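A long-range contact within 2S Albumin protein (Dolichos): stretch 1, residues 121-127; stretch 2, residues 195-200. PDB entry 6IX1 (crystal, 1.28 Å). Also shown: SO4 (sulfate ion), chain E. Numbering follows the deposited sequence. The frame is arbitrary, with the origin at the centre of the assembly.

Stretch 1, residues 121-127: AFRSTKG
Stretch 2 195-200: KFTPGA

Two segments far apart in sequence can be held together without a single hydrogen bond between them, provided that a few apolar groups are well seated. The contact between residues 121-127 and 195-200 of this Dolichos 2S albumin is a compact example, burying 310 Å² over both sides. Stretch 1 begins as the end of a strand, extended through Arg123 (phi/psi -155/154 at Phe122, -77/127 at Arg123), and continues as loop. Stretch 2 runs through Phe196 (-105/153) into a type II turn from Thr197 to Ala200, closed by Ala200 N to Thr197 O at 3.0 Å. The touching parts run 47° apart, and the nearest CA atoms are those of Lys126 and Pro198, separated by 6.2 Å.

Phe196 covers the most surface. Its CA-to-CB bond points toward stretch 1, and chi1 of 68° (p) with chi2 of -82° sets the buried ring against several residues at once. Phe122, also p (68°, chi2 85°), directs its edge at the face of this ring: the centroids lie 5.1 Å apart, the planes meet at 69°, and Phe122 CE1 approaches Phe196 CE1 to 3.7 Å. Near the plane of the Phe196 ring, at its edge, lie Thr125 N, 3.7 Å from Phe196 CZ, and Ser124 OG, 3.8 Å from Phe196 CE2. A flat aromatic side chain thus offers both a face for another ring and a rim for the loop to pass.

Pro198 is the second anchor. At -60/134 it occupies the first corner of the turn, where its restricted phi fits well, and its C-gamma exo ring packs against the loop. Pro198 CG lies 3.4 Å from Ser124 OG and 3.6 Å from Thr125 OG1, while Pro198 CB meets Lys126 CB at 3.6 Å. Ser124 (t) also braces its own loop, because Lys126 N donates to Ser124 OG at 2.9 Å; Thr125 adopts p.

Lys126 completes the trio. Its CA-to-CB bond points toward stretch 2, and the rotamers t, t, p, t carry the aliphatic chain past the proline to place Lys126 NZ 3.8 Å from Gly199 N. Gly199, at phi/psi 81/3, takes the positive phi that glycine accommodates readily at the second corner. Its amide donates to a sulfate, Gly199 N to SO4 O3 at 2.9 Å, with a weak second bond to SO4 O1 at 3.4 Å; Lys126 NZ stands 3.8 Å from SO4 O1.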

# COMPACT_ATOMS: atom_id res chain seq x y z
N ALA A 121 4.01 -0.62 0.88
CA ALA A 121 4.35 -1.46 -0.23
C ALA A 121 3.60 -1.06 -1.46
O ALA A 121 2.47 -0.52 -1.31
CB ALA A 121 4.01 -2.86 0.09
N PHE A 122 4.07 -1.38 -2.65
CA PHE A 122 3.24 -1.16 -3.84
C PHE A 122 3.69 -2.09 -4.91
O PHE A 122 4.86 -2.52 -4.89
CB PHE A 122 3.20 0.28 -4.34
CG PHE A 122 4.45 0.88 -4.92
CD1 PHE A 122 4.78 0.72 -6.22
CD2 PHE A 122 5.32 1.62 -4.13
CE1 PHE A 122 5.89 1.34 -6.73
CE2 PHE A 122 6.41 2.29 -4.62
CZ PHE A 122 6.71 2.07 -5.93
N ARG A 123 2.80 -2.43 -5.82
CA ARG A 123 3.06 -3.37 -6.90
C ARG A 123 3.87 -2.75 -8.02
O ARG A 123 3.55 -1.68 -8.53
CB ARG A 123 1.69 -3.82 -7.39
CG ARG A 123 1.69 -4.88 -8.50
CD ARG A 123 2.19 -6.20 -8.07
NE ARG A 123 1.90 -7.24 -9.01
CZ ARG A 123 2.64 -7.61 -10.07
NH1 ARG A 123 3.85 -7.09 -10.24
NH2 ARG A 123 2.28 -8.57 -10.87
N SER A 124 4.95 -3.43 -8.37
CA SER A 124 5.83 -2.96 -9.43
C SER A 124 5.24 -3.32 -10.78
O SER A 124 4.43 -4.25 -10.95
CB SER A 124 7.21 -3.57 -9.26
OG SER A 124 8.13 -3.12 -10.25
N THR A 125 5.69 -2.69 -11.84
CA THR A 125 5.49 -3.17 -13.18
C THR A 125 6.48 -4.30 -13.53
O THR A 125 6.25 -4.89 -14.56
CB THR A 125 5.70 -2.03 -14.17
OG1 THR A 125 6.99 -1.48 -13.94
CG2 THR A 125 4.65 -0.92 -14.08
N LYS A 126 7.55 -4.49 -12.77
CA LYS A 126 8.59 -5.52 -13.11
C LYS A 126 8.10 -6.90 -12.59
O LYS A 126 8.14 -7.15 -11.37
CB LYS A 126 9.96 -5.14 -12.54
CG LYS A 126 11.13 -6.02 -13.00
CD LYS A 126 12.50 -5.47 -12.81
CE LYS A 126 12.91 -5.25 -11.33
NZ LYS A 126 14.33 -4.77 -11.12
N GLY A 127 7.77 -7.80 -13.50
CA GLY A 127 7.39 -9.16 -13.18
C GLY A 127 6.31 -9.19 -12.13
O GLY A 127 5.26 -8.49 -12.23
N LYS A 195 6.46 8.52 -11.25
CA LYS A 195 6.63 7.58 -12.36
C LYS A 195 7.89 6.79 -12.00
O LYS A 195 8.94 7.37 -11.93
CB LYS A 195 6.79 8.29 -13.70
CG LYS A 195 6.87 7.43 -14.92
CD LYS A 195 6.92 8.28 -16.18
CE LYS A 195 6.81 7.42 -17.41
NZ LYS A 195 7.32 8.04 -18.65
N PHE A 196 7.75 5.51 -11.76
CA PHE A 196 8.87 4.70 -11.30
C PHE A 196 9.39 3.84 -12.42
O PHE A 196 8.65 3.45 -13.32
CB PHE A 196 8.55 3.90 -10.03
CG PHE A 196 7.54 2.79 -10.18
CD1 PHE A 196 6.16 3.04 -10.15
CD2 PHE A 196 7.92 1.51 -10.43
CE1 PHE A 196 5.22 2.03 -10.34
CE2 PHE A 196 7.00 0.51 -10.58
CZ PHE A 196 5.65 0.76 -10.59
N THR A 197 10.68 3.51 -12.29
CA THR A 197 11.46 2.83 -13.35
C THR A 197 12.22 1.65 -12.74
O THR A 197 13.38 1.79 -12.29
CB THR A 197 12.40 3.78 -14.07
OG1 THR A 197 13.34 4.34 -13.15
CG2 THR A 197 11.66 4.87 -14.79
N PRO A 198 11.65 0.42 -12.72
CA PRO A 198 12.35 -0.69 -12.08
C PRO A 198 13.70 -0.94 -12.76
O PRO A 198 13.83 -0.95 -13.97
CB PRO A 198 11.40 -1.85 -12.23
CG PRO A 198 10.08 -1.13 -12.20
CD PRO A 198 10.27 0.07 -13.09
N GLY A 199 14.73 -1.11 -11.94
CA GLY A 199 16.10 -1.38 -12.36
C GLY A 199 16.87 -0.15 -12.78
O GLY A 199 18.02 -0.32 -13.17
N ALA A 200 16.29 1.03 -12.68
CA ALA A 200 16.93 2.31 -13.09
C ALA A 200 16.68 3.33 -12.04
O ALA A 200 15.74 3.23 -11.30
CB ALA A 200 16.39 2.81 -14.42
S SO4 E . 14.20 -0.67 -8.32
O1 SO4 E . 13.41 -1.82 -8.90
O2 SO4 E . 13.19 0.34 -8.61
O3 SO4 E . 15.30 -0.64 -9.14
O4 SO4 E . 14.44 -1.01 -6.97